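Local coordinates for integrase (PDB 3KKS), which probably inserts the DNA copy of the bovine immunodeficiency virus genome into host DNA, being represented here by its catalytic core domain, at residues Y143-S146 and E147-K150; T66-R69 and I70-L73; G93-E96 and R97-D101; N72-Y76 and L77-K81. One frame throughout, in Å; residues are numbered along the deposited sequence.

Contact 1 of 4, residues Y143-S146 and E147-K150; sequences YLES and EHTK
Y143 and E147, one helical turn apart, run side by side, and the phenol OH of Y143 lies 2.8 Å from OE1 of E147 in a weak hydrogen bond. The ring and carboxylate planes stand nearly perpendicular, 86° apart. E147 bends at chi2 (75°), which turns its carboxylate back toward the tyrosine; its other oxygen, OE2, forms a salt bridge with K150 NZ at 2.6 Å. One carboxylate therefore ties together three residues of the chain end.

The backbone below is doubly used. Y143 O accepts from E147 N at 2.9 Å and also from S146 OG at 2.6 Å, the serine hydroxyl being folded back over the preceding turn. Near the chain end, T149 OG1 donates to S146 O at 3.0 Å from well above the carbonyl plane, while T149 N bonds to E145 O.

T53 supports the same cluster from outside: its N is bonded to Y143 OH and its OG1 to E147 OE2, and Y52 meets the Y143 ring edge-to-face. With an ammonium and two hydroxyls gathered round its carboxylate, E147 is probably ionised, and this last helix is fastened by polar bonds to T53, in the segment just after helix 38-51.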
ATOM      1  N   TYR A 143       3.160  -3.070 -12.868  1.00 26.62           N
ATOM      2  CA  TYR A 143       4.122  -2.301 -12.090  1.00 26.85           C
ATOM      3  C   TYR A 143       5.526  -2.563 -12.611  1.00 28.82           C
ATOM      4  O   TYR A 143       6.306  -1.633 -12.826  1.00 29.54           O
ATOM      5  CB  TYR A 143       4.074  -2.687 -10.609  1.00 25.04           C
ATOM      6  CG  TYR A 143       5.170  -2.016  -9.814  1.00 24.32           C
ATOM      7  CD1 TYR A 143       5.028  -0.704  -9.360  1.00 23.02           C
ATOM      8  CD2 TYR A 143       6.384  -2.664  -9.586  1.00 22.17           C
ATOM      9  CE1 TYR A 143       6.068  -0.051  -8.707  1.00 24.84           C
ATOM     10  CE2 TYR A 143       7.435  -2.020  -8.933  1.00 22.53           C
ATOM     11  CZ  TYR A 143       7.271  -0.716  -8.499  1.00 24.88           C
ATOM     12  OH  TYR A 143       8.306  -0.066  -7.867  1.00 25.15           O
ATOM     13  N   LEU A 144       5.843  -3.840 -12.791  1.00 29.98           N
ATOM     14  CA  LEU A 144       7.145  -4.249 -13.290  1.00 33.79           C
ATOM     15  C   LEU A 144       7.434  -3.578 -14.620  1.00 35.50           C
ATOM     16  O   LEU A 144       8.568  -3.189 -14.896  1.00 35.42           O
ATOM     17  CB  LEU A 144       7.182  -5.763 -13.483  1.00 36.20           C
ATOM     18  CG  LEU A 144       8.336  -6.268 -14.344  1.00 39.09           C
ATOM     19  CD1 LEU A 144       9.651  -6.003 -13.631  1.00 41.27           C
ATOM     20  CD2 LEU A 144       8.161  -7.758 -14.630  1.00 41.52           C
ATOM     21  N   GLU A 145       6.402  -3.449 -15.443  1.00 35.70           N
ATOM     22  CA  GLU A 145       6.558  -2.834 -16.750  1.00 37.91           C
ATOM     23  C   GLU A 145       6.852  -1.350 -16.612  1.00 36.88           C
ATOM     24  O   GLU A 145       7.750  -0.833 -17.274  1.00 37.72           O
ATOM     25  CB  GLU A 145       5.303  -3.047 -17.592  1.00 40.75           C
ATOM     26  CG  GLU A 145       5.459  -2.628 -19.041  1.00 48.13           C
ATOM     27  CD  GLU A 145       6.640  -3.301 -19.712  1.00 49.91           C
ATOM     28  OE1 GLU A 145       6.787  -4.530 -19.554  1.00 52.21           O
ATOM     29  OE2 GLU A 145       7.417  -2.602 -20.399  1.00 52.27           O
ATOM     30  N   SER A 146       6.105  -0.663 -15.754  1.00 36.08           N
ATOM     31  CA  SER A 146       6.327   0.766 -15.550  1.00 36.36           C
ATOM     32  C   SER A 146       7.752   0.964 -15.037  1.00 37.15           C
ATOM     33  O   SER A 146       8.394   1.973 -15.308  1.00 37.54           O
ATOM     34  CB  SER A 146       5.320   1.326 -14.538  1.00 34.75           C
ATOM     35  OG  SER A 146       5.544   0.800 -13.238  1.00 33.67           O
ATOM     36  N   GLU A 147       8.244  -0.026 -14.304  1.00 38.06           N
ATOM     37  CA  GLU A 147       9.588   0.014 -13.752  1.00 39.60           C
ATOM     38  C   GLU A 147      10.589  -0.134 -14.904  1.00 40.15           C
ATOM     39  O   GLU A 147      11.535   0.645 -15.032  1.00 39.91           O
ATOM     40  CB  GLU A 147       9.743  -1.128 -12.737  1.00 42.32           C
ATOM     41  CG  GLU A 147      10.990  -1.069 -11.869  1.00 45.14           C
ATOM     42  CD  GLU A 147      10.916  -0.011 -10.783  1.00 45.50           C
ATOM     43  OE1 GLU A 147      10.414  -0.314  -9.677  1.00 41.48           O
ATOM     44  OE2 GLU A 147      11.361   1.126 -11.048  1.00 46.55           O
ATOM     45  N   HIS A 148      10.360  -1.128 -15.754  1.00 39.15           N
ATOM     46  CA  HIS A 148      11.224  -1.390 -16.898  1.00 40.31           C
ATOM     47  C   HIS A 148      11.377  -0.200 -17.850  1.00 42.03           C
ATOM     48  O   HIS A 148      12.480   0.086 -18.328  1.00 41.48           O
ATOM     49  CB  HIS A 148      10.693  -2.585 -17.688  1.00 41.13           C
ATOM     50  CG  HIS A 148      11.431  -2.835 -18.964  1.00 42.66           C
ATOM     51  ND1 HIS A 148      12.724  -3.310 -18.997  1.00 42.29           N
ATOM     52  CD2 HIS A 148      11.066  -2.648 -20.257  1.00 42.91           C
ATOM     53  CE1 HIS A 148      13.125  -3.405 -20.253  1.00 43.76           C
ATOM     54  NE2 HIS A 148      12.137  -3.010 -21.035  1.00 44.42           N
ATOM     55  N   THR A 149      10.277   0.490 -18.135  1.00 43.27           N
ATOM     56  CA  THR A 149      10.329   1.627 -19.046  1.00 45.97           C
ATOM     57  C   THR A 149      11.062   2.795 -18.421  1.00 47.80           C
ATOM     58  O   THR A 149      11.439   3.753 -19.093  1.00 48.06           O
ATOM     59  CB  THR A 149       8.929   2.092 -19.439  1.00 46.86           C
ATOM     60  OG1 THR A 149       8.224   2.532 -18.272  1.00 47.85           O
ATOM     61  CG2 THR A 149       8.173   0.958 -20.092  1.00 46.65           C
ATOM     62  N   LYS A 150      11.266   2.714 -17.121  1.00 49.33           N
ATOM     63  CA  LYS A 150      11.958   3.778 -16.444  1.00 51.01           C
ATOM     64  C   LYS A 150      13.404   3.383 -16.203  1.00 51.78           C
ATOM     65  O   LYS A 150      14.273   4.257 -16.365  1.00 52.84           O
ATOM     66  CB  LYS A 150      11.293   4.074 -15.120  1.00 51.04           C
ATOM     67  CG  LYS A 150      12.303   4.566 -14.143  1.00 51.83           C
ATOM     68  CD  LYS A 150      11.858   4.289 -12.755  1.00 52.58           C
ATOM     69  CE  LYS A 150      13.062   4.051 -11.877  1.00 52.59           C
ATOM     70  NZ  LYS A 150      13.343   2.601 -11.713  1.00 53.40           N
TER

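Contact 2 of 4, residues T66-R69 and I70-L73; sequences TAHR and IENL
E71 reaches back along the chain to T66 and H68, its carboxylate lying close to the main-chain carbonyl that precedes the helix. OE1 of E71 comes to 2.8 Å from T66 O, a separation of two oxygens that is consistent with a protonated acid. The H68 imidazole and this carboxylate cross obliquely with their planes 73° apart, and OE1 approaches the ring at its edge, 4.1 Å from CD2. The bend of the glutamate at chi2 (114°) swings its end toward the start of the helix instead of out along it.

On another flank, R69 and I70 lean together through their aliphatic parts: CG of the arginine meets CD1 of the isoleucine at 3.7 Å, before bends at chi2 and chi3 lead the guanidinium away. In the backbone beside them, H68 O accepts from N72 N at 2.7 Å. I70 faces inward, packing on V41 of helix 38-51 and on K81 of strand 80-83.

A67 occupies the N-cap position. Its carbonyl oxygen receives E71 N at 3.0 Å, with a weak second bond from I70 N. The arrangement is the first turn of helix 68-76, which follows the short helix 63-66 and packs beside helix 38-51 in the RNase H-like core of a retroviral integrase.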
ATOM      1  N   THR A  66       1.450  12.732   9.599  1.00 39.68           N
ATOM      2  CA  THR A  66       1.907  14.122   9.511  1.00 39.74           C
ATOM      3  C   THR A  66       3.023  14.541  10.466  1.00 40.06           C
ATOM      4  O   THR A  66       3.446  15.702  10.452  1.00 40.09           O
ATOM      5  CB  THR A  66       0.727  15.119   9.701  1.00 39.87           C
ATOM      6  OG1 THR A  66       0.068  14.860  10.945  1.00 38.14           O
ATOM      7  CG2 THR A  66      -0.275  14.985   8.572  1.00 40.25           C
ATOM      8  N   ALA A  67       3.504  13.617  11.291  1.00 40.49           N
ATOM      9  CA  ALA A  67       4.574  13.927  12.239  1.00 39.11           C
ATOM     10  C   ALA A  67       5.828  14.388  11.499  1.00 39.82           C
ATOM     11  O   ALA A  67       6.035  14.019  10.341  1.00 38.24           O
ATOM     12  CB  ALA A  67       4.888  12.702  13.081  1.00 38.70           C
ATOM     13  N   HIS A  68       6.649  15.208  12.158  1.00 40.26           N
ATOM     14  CA  HIS A  68       7.890  15.697  11.557  1.00 41.41           C
ATOM     15  C   HIS A  68       8.739  14.492  11.178  1.00 38.96           C
ATOM     16  O   HIS A  68       9.523  14.534  10.230  1.00 38.46           O
ATOM     17  CB  HIS A  68       8.660  16.586  12.542  1.00 45.85           C
ATOM     18  CG  HIS A  68       8.120  17.977  12.643  1.00 49.94           C
ATOM     19  ND1 HIS A  68       8.304  18.770  13.760  1.00 52.52           N
ATOM     20  CD2 HIS A  68       7.409  18.723  11.766  1.00 51.76           C
ATOM     21  CE1 HIS A  68       7.725  19.940  13.563  1.00 53.57           C
ATOM     22  NE2 HIS A  68       7.175  19.940  12.363  1.00 53.14           N
ATOM     23  N   ARG A  69       8.571  13.422  11.943  1.00 37.34           N
ATOM     24  CA  ARG A  69       9.279  12.174  11.705  1.00 36.56           C
ATOM     25  C   ARG A  69       9.039  11.736  10.254  1.00 34.54           C
ATOM     26  O   ARG A  69       9.980  11.465   9.509  1.00 34.66           O
ATOM     27  CB  ARG A  69       8.757  11.111  12.688  1.00 37.46           C
ATOM     28  CG  ARG A  69       8.878   9.670  12.212  1.00 39.80           C
ATOM     29  CD  ARG A  69      10.138   8.994  12.712  1.00 39.06           C
ATOM     30  NE  ARG A  69      10.068   8.711  14.142  1.00 38.55           N
ATOM     31  CZ  ARG A  69      10.983   8.019  14.810  1.00 37.41           C
ATOM     32  NH1 ARG A  69      12.046   7.533  14.179  1.00 37.73           N
ATOM     33  NH2 ARG A  69      10.838   7.817  16.109  1.00 37.56           N
ATOM     34  N   ILE A  70       7.771  11.701   9.856  1.00 33.45           N
ATOM     35  CA  ILE A  70       7.391  11.280   8.510  1.00 32.48           C
ATOM     36  C   ILE A  70       7.737  12.311   7.453  1.00 33.20           C
ATOM     37  O   ILE A  70       8.181  11.965   6.351  1.00 32.58           O
ATOM     38  CB  ILE A  70       5.881  10.978   8.444  1.00 31.34           C
ATOM     39  CG1 ILE A  70       5.526   9.949   9.519  1.00 30.89           C
ATOM     40  CG2 ILE A  70       5.499  10.478   7.058  1.00 30.05           C
ATOM     41  CD1 ILE A  70       6.464   8.741   9.553  1.00 28.91           C
ATOM     42  N   GLU A  71       7.532  13.581   7.792  1.00 33.89           N
ATOM     43  CA  GLU A  71       7.830  14.675   6.877  1.00 33.24           C
ATOM     44  C   GLU A  71       9.322  14.723   6.566  1.00 32.70           C
ATOM     45  O   GLU A  71       9.723  14.873   5.414  1.00 33.63           O
ATOM     46  CB  GLU A  71       7.387  16.007   7.483  1.00 36.38           C
ATOM     47  CG  GLU A  71       6.198  16.652   6.768  1.00 41.50           C
ATOM     48  CD  GLU A  71       4.953  16.718   7.632  1.00 45.11           C
ATOM     49  OE1 GLU A  71       5.054  17.197   8.785  1.00 48.28           O
ATOM     50  OE2 GLU A  71       3.873  16.300   7.156  1.00 46.32           O
ATOM     51  N   ASN A  72      10.152  14.597   7.591  1.00 32.50           N
ATOM     52  CA  ASN A  72      11.588  14.620   7.360  1.00 33.60           C
ATOM     53  C   ASN A  72      12.068  13.336   6.667  1.00 32.92           C
ATOM     54  O   ASN A  72      12.992  13.371   5.857  1.00 33.14           O
ATOM     55  CB  ASN A  72      12.339  14.831   8.677  1.00 32.82           C
ATOM     56  CG  ASN A  72      12.159  16.239   9.232  1.00 34.90           C
ATOM     57  OD1 ASN A  72      11.806  17.167   8.506  1.00 35.63           O
ATOM     58  ND2 ASN A  72      12.418  16.403  10.522  1.00 34.48           N
ATOM     59  N   LEU A  73      11.434  12.209   6.977  1.00 32.61           N
ATOM     60  CA  LEU A  73      11.812  10.942   6.362  1.00 32.76           C
ATOM     61  C   LEU A  73      11.621  10.997   4.845  1.00 32.75           C
ATOM     62  O   LEU A  73      12.474  10.534   4.084  1.00 33.87           O
ATOM     63  CB  LEU A  73      10.986   9.794   6.948  1.00 32.26           C
ATOM     64  CG  LEU A  73      11.192   8.438   6.265  1.00 32.26           C
ATOM     65  CD1 LEU A  73      12.677   8.124   6.206  1.00 32.29           C
ATOM     66  CD2 LEU A  73      10.436   7.351   7.007  1.00 29.82           C
TER

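Contact 3 of 4, residues G93-E96 and R97-D101; sequences GVVE and RAHRD
R97 sets its CB 3.7 Å from G93 O, one turn back, and its backbone N donates to that same oxygen at 3.1 Å. Extended through chi2, the side chain stands out from the helix before it bends at chi3 (53°).

E96 joins the next turn through its backbone, E96 O accepting from R100 N at 3.2 Å. Its side chain, bent at chi2, points the carboxylate back toward the preceding residues, where OE2 is held by Q92 NE2.

V95 packs along H99. Its CG1, anti to the backbone N (chi1 174°), lies alongside the imidazole of H99 and approaches CD2 at 3.8 Å, while V95 O meets the edge of that ring, 3.1 Å from CD2. The same oxygen also takes H99 N at 3.2 Å. Next along the helix, R100 NE forms a salt bridge with the adjacent D101, at OD2, 3.0 Å away, and the other carboxylate oxygen of D101 is bridged to R131.

This is regular i to i+4 packing within a long helix, 89-109, that lies with one face on the central sheet of the RNase H-like integrase core: V95 and H99 rest on strand 4-12, and A98 and H99 on strand 15-22. R97 and R100 lie on exposed sides of the helix.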
ATOM      1  N   GLY A  93     -10.454   5.819  -6.788  1.00 39.01           N
ATOM      2  CA  GLY A  93     -11.217   4.655  -7.197  1.00 38.55           C
ATOM      3  C   GLY A  93     -10.391   3.399  -6.989  1.00 37.80           C
ATOM      4  O   GLY A  93     -10.813   2.471  -6.301  1.00 37.18           O
ATOM      5  N   VAL A  94      -9.201   3.381  -7.583  1.00 35.44           N
ATOM      6  CA  VAL A  94      -8.290   2.251  -7.467  1.00 32.84           C
ATOM      7  C   VAL A  94      -8.040   1.871  -5.999  1.00 30.81           C
ATOM      8  O   VAL A  94      -8.133   0.703  -5.629  1.00 31.15           O
ATOM      9  CB  VAL A  94      -6.936   2.577  -8.154  1.00 33.65           C
ATOM     10  CG1 VAL A  94      -5.981   1.393  -8.043  1.00 33.26           C
ATOM     11  CG2 VAL A  94      -7.168   2.932  -9.621  1.00 34.01           C
ATOM     12  N   VAL A  95      -7.737   2.863  -5.172  1.00 29.45           N
ATOM     13  CA  VAL A  95      -7.457   2.648  -3.755  1.00 29.54           C
ATOM     14  C   VAL A  95      -8.603   2.037  -2.959  1.00 29.70           C
ATOM     15  O   VAL A  95      -8.385   1.149  -2.132  1.00 28.27           O
ATOM     16  CB  VAL A  95      -7.037   3.976  -3.069  1.00 28.90           C
ATOM     17  CG1 VAL A  95      -6.881   3.777  -1.564  1.00 28.59           C
ATOM     18  CG2 VAL A  95      -5.740   4.471  -3.667  1.00 27.39           C
ATOM     19  N   GLU A  96      -9.815   2.527  -3.199  1.00 31.41           N
ATOM     20  CA  GLU A  96     -11.000   2.036  -2.506  1.00 33.45           C
ATOM     21  C   GLU A  96     -11.239   0.571  -2.844  1.00 32.70           C
ATOM     22  O   GLU A  96     -11.467  -0.255  -1.962  1.00 32.06           O
ATOM     23  CB  GLU A  96     -12.226   2.845  -2.924  1.00 37.81           C
ATOM     24  CG  GLU A  96     -12.143   4.329  -2.626  1.00 44.57           C
ATOM     25  CD  GLU A  96     -12.247   4.631  -1.150  1.00 49.04           C
ATOM     26  OE1 GLU A  96     -12.360   3.666  -0.357  1.00 51.65           O
ATOM     27  OE2 GLU A  96     -12.218   5.831  -0.787  1.00 49.16           O
ATOM     28  N   ARG A  97     -11.200   0.257  -4.132  1.00 32.12           N
ATOM     29  CA  ARG A  97     -11.406  -1.110  -4.582  1.00 32.73           C
ATOM     30  C   ARG A  97     -10.346  -2.059  -4.012  1.00 31.45           C
ATOM     31  O   ARG A  97     -10.662  -3.175  -3.605  1.00 31.74           O
ATOM     32  CB  ARG A  97     -11.388  -1.170  -6.108  1.00 35.52           C
ATOM     33  CG  ARG A  97     -11.560  -2.570  -6.667  1.00 41.45           C
ATOM     34  CD  ARG A  97     -11.634  -2.579  -8.194  1.00 46.27           C
ATOM     35  NE  ARG A  97     -10.504  -1.882  -8.808  1.00 48.99           N
ATOM     36  CZ  ARG A  97      -9.764  -2.369  -9.800  1.00 50.89           C
ATOM     37  NH1 ARG A  97      -8.761  -1.649 -10.286  1.00 50.24           N
ATOM     38  NH2 ARG A  97     -10.011  -3.576 -10.300  1.00 51.05           N
ATOM     39  N   ALA A  98      -9.094  -1.615  -3.980  1.00 29.63           N
ATOM     40  CA  ALA A  98      -8.010  -2.444  -3.457  1.00 29.42           C
ATOM     41  C   ALA A  98      -8.232  -2.810  -1.991  1.00 27.72           C
ATOM     42  O   ALA A  98      -8.023  -3.953  -1.601  1.00 29.68           O
ATOM     43  CB  ALA A  98      -6.664  -1.722  -3.620  1.00 30.43           C
ATOM     44  N   HIS A  99      -8.646  -1.849  -1.176  1.00 25.32           N
ATOM     45  CA  HIS A  99      -8.882  -2.124   0.240  1.00 27.54           C
ATOM     46  C   HIS A  99     -10.003  -3.132   0.424  1.00 29.54           C
ATOM     47  O   HIS A  99      -9.962  -3.965   1.324  1.00 28.85           O
ATOM     48  CB  HIS A  99      -9.229  -0.837   0.993  1.00 27.22           C
ATOM     49  CG  HIS A  99      -8.033  -0.023   1.377  1.00 27.97           C
ATOM     50  ND1 HIS A  99      -7.617   0.111   2.685  1.00 28.75           N
ATOM     51  CD2 HIS A  99      -7.156   0.683   0.628  1.00 28.02           C
ATOM     52  CE1 HIS A  99      -6.534   0.868   2.723  1.00 29.00           C
ATOM     53  NE2 HIS A  99      -6.233   1.228   1.490  1.00 27.20           N
ATOM     54  N   ARG A 100     -11.007  -3.042  -0.439  1.00 30.59           N
ATOM     55  CA  ARG A 100     -12.155  -3.939  -0.395  1.00 32.66           C
ATOM     56  C   ARG A 100     -11.714  -5.338  -0.811  1.00 30.01           C
ATOM     57  O   ARG A 100     -12.003  -6.319  -0.132  1.00 29.26           O
ATOM     58  CB  ARG A 100     -13.244  -3.414  -1.342  1.00 35.96           C
ATOM     59  CG  ARG A 100     -14.626  -3.984  -1.117  1.00 40.14           C
ATOM     60  CD  ARG A 100     -14.765  -5.371  -1.707  1.00 46.03           C
ATOM     61  NE  ARG A 100     -14.446  -5.400  -3.134  1.00 50.44           N
ATOM     62  CZ  ARG A 100     -15.028  -4.633  -4.054  1.00 53.57           C
ATOM     63  NH1 ARG A 100     -15.967  -3.762  -3.703  1.00 54.22           N
ATOM     64  NH2 ARG A 100     -14.671  -4.737  -5.331  1.00 52.97           N
ATOM     65  N   ASP A 101     -10.997  -5.416  -1.925  1.00 28.84           N
ATOM     66  CA  ASP A 101     -10.506  -6.686  -2.438  1.00 28.67           C
ATOM     67  C   ASP A 101      -9.540  -7.347  -1.453  1.00 28.91           C
ATOM     68  O   ASP A 101      -9.497  -8.569  -1.338  1.00 30.40           O
ATOM     69  CB  ASP A 101      -9.806  -6.466  -3.780  1.00 30.49           C
ATOM     70  CG  ASP A 101     -10.772  -6.084  -4.884  1.00 31.83           C
ATOM     71  OD1 ASP A 101     -10.311  -5.738  -5.989  1.00 32.12           O
ATOM     72  OD2 ASP A 101     -11.995  -6.137  -4.646  1.00 32.58           O
TER

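Contact 4 of 4, residues N72-Y76 and L77-K81; sequences NLCKY and LGITK
A Schellman motif closes helix 68-76, joining C74 and K75 to G78 and I79. The carbonyl of C74 takes I79 N at 2.6 Å with an almost straight N-H (174°), and G78 N reaches K75 O at 3.1 Å from above the carbonyl plane. G78 is the C-prime residue; its positive phi (58°) reverses the chain so that both bonds can form. L77, the first residue to leave helical angles, still gives its N to L73 O.

The side chains pack around this reversal. L77 inserts between its neighbours: its CD1 lies against CD1 of L73 at 3.4 Å, tighter than usual van der Waals contact, and its CG comes to 4.0 Å from Y76 CD2. With CG anti to the carbonyl carbon (chi1 -64°), the leucine turns its branch back over the last helical turn. C74 and I79 also meet, C74 CB lying 4.0 Å from I79 CB. The C74 sulfur, SG, sits 3.9 Å from CD of K81, whose ammonium is bonded to F65 O.

From here the chain enters strand 80-83, an outermost strand of the sheet, where T80 pairs with L55 and L57. L77 and I79 lie against helix 38-51, and C74 and I79 also touch L57 of strand 56-59, so the helix end is seated on the sheet edge beside that neighbouring helix.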
ATOM      1  N   ASN A  72      10.152  14.597   7.591  1.00 32.50           N
ATOM      2  CA  ASN A  72      11.588  14.620   7.360  1.00 33.60           C
ATOM      3  C   ASN A  72      12.068  13.336   6.667  1.00 32.92           C
ATOM      4  O   ASN A  72      12.992  13.371   5.857  1.00 33.14           O
ATOM      5  CB  ASN A  72      12.339  14.831   8.677  1.00 32.82           C
ATOM      6  CG  ASN A  72      12.159  16.239   9.232  1.00 34.90           C
ATOM      7  OD1 ASN A  72      11.806  17.167   8.506  1.00 35.63           O
ATOM      8  ND2 ASN A  72      12.418  16.403  10.522  1.00 34.48           N
ATOM      9  N   LEU A  73      11.434  12.209   6.977  1.00 32.61           N
ATOM     10  CA  LEU A  73      11.812  10.942   6.362  1.00 32.76           C
ATOM     11  C   LEU A  73      11.621  10.997   4.845  1.00 32.75           C
ATOM     12  O   LEU A  73      12.474  10.534   4.084  1.00 33.87           O
ATOM     13  CB  LEU A  73      10.986   9.794   6.948  1.00 32.26           C
ATOM     14  CG  LEU A  73      11.192   8.438   6.265  1.00 32.26           C
ATOM     15  CD1 LEU A  73      12.677   8.124   6.206  1.00 32.29           C
ATOM     16  CD2 LEU A  73      10.436   7.351   7.007  1.00 29.82           C
ATOM     17  N   CYS A  74      10.504  11.569   4.405  1.00 32.64           N
ATOM     18  CA  CYS A  74      10.236  11.680   2.981  1.00 32.64           C
ATOM     19  C   CYS A  74      11.206  12.646   2.314  1.00 34.95           C
ATOM     20  O   CYS A  74      11.590  12.447   1.162  1.00 33.57           O
ATOM     21  CB  CYS A  74       8.801  12.136   2.740  1.00 31.72           C
ATOM     22  SG  CYS A  74       7.562  10.873   3.112  1.00 30.14           S
ATOM     23  N   LYS A  75      11.594  13.701   3.025  1.00 37.04           N
ATOM     24  CA  LYS A  75      12.548  14.651   2.459  1.00 40.45           C
ATOM     25  C   LYS A  75      13.890  13.944   2.330  1.00 40.81           C
ATOM     26  O   LYS A  75      14.585  14.088   1.327  1.00 42.13           O
ATOM     27  CB  LYS A  75      12.668  15.888   3.354  1.00 41.75           C
ATOM     28  CG  LYS A  75      11.446  16.786   3.272  1.00 42.86           C
ATOM     29  CD  LYS A  75      11.420  17.846   4.356  1.00 45.20           C
ATOM     30  CE  LYS A  75      10.133  18.657   4.264  1.00 45.09           C
ATOM     31  NZ  LYS A  75      10.040  19.716   5.300  1.00 47.71           N
ATOM     32  N   TYR A  76      14.233  13.159   3.344  1.00 41.67           N
ATOM     33  CA  TYR A  76      15.477  12.406   3.345  1.00 43.16           C
ATOM     34  C   TYR A  76      15.503  11.385   2.211  1.00 42.54           C
ATOM     35  O   TYR A  76      16.540  11.175   1.585  1.00 43.10           O
ATOM     36  CB  TYR A  76      15.656  11.687   4.687  1.00 47.00           C
ATOM     37  CG  TYR A  76      16.708  10.604   4.653  1.00 51.80           C
ATOM     38  CD1 TYR A  76      18.029  10.904   4.324  1.00 53.76           C
ATOM     39  CD2 TYR A  76      16.377   9.270   4.912  1.00 52.84           C
ATOM     40  CE1 TYR A  76      18.996   9.908   4.245  1.00 55.99           C
ATOM     41  CE2 TYR A  76      17.339   8.263   4.836  1.00 55.50           C
ATOM     42  CZ  TYR A  76      18.647   8.590   4.502  1.00 56.67           C
ATOM     43  OH  TYR A  76      19.611   7.611   4.414  1.00 58.54           O
ATOM     44  N   LEU A  77      14.360  10.753   1.952  1.00 40.66           N
ATOM     45  CA  LEU A  77      14.254   9.747   0.899  1.00 38.32           C
ATOM     46  C   LEU A  77      13.899  10.360  -0.454  1.00 38.76           C
ATOM     47  O   LEU A  77      13.653   9.645  -1.421  1.00 39.89           O
ATOM     48  CB  LEU A  77      13.198   8.705   1.277  1.00 36.52           C
ATOM     49  CG  LEU A  77      13.454   7.848   2.518  1.00 36.20           C
ATOM     50  CD1 LEU A  77      12.166   7.158   2.937  1.00 36.80           C
ATOM     51  CD2 LEU A  77      14.553   6.826   2.230  1.00 34.54           C
ATOM     52  N   GLY A  78      13.874  11.687  -0.520  1.00 39.36           N
ATOM     53  CA  GLY A  78      13.533  12.358  -1.762  1.00 37.86           C
ATOM     54  C   GLY A  78      12.163  11.957  -2.272  1.00 37.51           C
ATOM     55  O   GLY A  78      11.992  11.676  -3.457  1.00 39.85           O
ATOM     56  N   ILE A  79      11.183  11.924  -1.377  1.00 35.36           N
ATOM     57  CA  ILE A  79       9.821  11.550  -1.740  1.00 33.45           C
ATOM     58  C   ILE A  79       8.862  12.725  -1.575  1.00 32.09           C
ATOM     59  O   ILE A  79       8.828  13.367  -0.534  1.00 31.82           O
ATOM     60  CB  ILE A  79       9.310  10.384  -0.859  1.00 30.82           C
ATOM     61  CG1 ILE A  79      10.099   9.110  -1.160  1.00 31.70           C
ATOM     62  CG2 ILE A  79       7.830  10.153  -1.106  1.00 31.50           C
ATOM     63  CD1 ILE A  79       9.758   7.960  -0.232  1.00 28.75           C
ATOM     64  N   THR A  80       8.084  13.006  -2.606  1.00 32.77           N
ATOM     65  CA  THR A  80       7.123  14.090  -2.521  1.00 34.00           C
ATOM     66  C   THR A  80       5.991  13.590  -1.641  1.00 34.72           C
ATOM     67  O   THR A  80       5.478  12.494  -1.849  1.00 36.08           O
ATOM     68  CB  THR A  80       6.571  14.444  -3.897  1.00 32.89           C
ATOM     69  OG1 THR A  80       7.660  14.736  -4.775  1.00 35.12           O
ATOM     70  CG2 THR A  80       5.659  15.657  -3.809  1.00 35.98           C
ATOM     71  N   LYS A  81       5.611  14.381  -0.648  1.00 35.43           N
ATOM     72  CA  LYS A  81       4.542  13.982   0.251  1.00 36.53           C
ATOM     73  C   LYS A  81       3.413  14.995   0.253  1.00 37.69           C
ATOM     74  O   LYS A  81       3.648  16.202   0.290  1.00 37.30           O
ATOM     75  CB  LYS A  81       5.083  13.802   1.672  1.00 35.31           C
ATOM     76  CG  LYS A  81       4.013  13.527   2.715  1.00 33.95           C
ATOM     77  CD  LYS A  81       4.626  13.317   4.095  1.00 35.68           C
ATOM     78  CE  LYS A  81       3.579  13.439   5.191  1.00 35.47           C
ATOM     79  NZ  LYS A  81       2.426  12.540   4.975  1.00 38.17           N
TER

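Overall arrangement
From the N terminus, contact 2 comes first, at the start of helix 68-76. Contact 4 begins on the stretch where contact 2 ends, sharing N72 and L73, and closes the turn into strand 80-83; the two touch where E71 and I70 meet K81, their centres about 8 Å apart. Contacts 3 and 1 follow in series, and none nests. Contact 3 lies on the opposite side of the chain's centre, its centre about 26 Å from that of contact 2 and about 22 Å from that of contact 1. Together they tie helix 68-76 to helix 38-51 and strand 80-83, helix 89-109 to strands 4-12 and 15-22, and helix 139-148 to Y52 and T53.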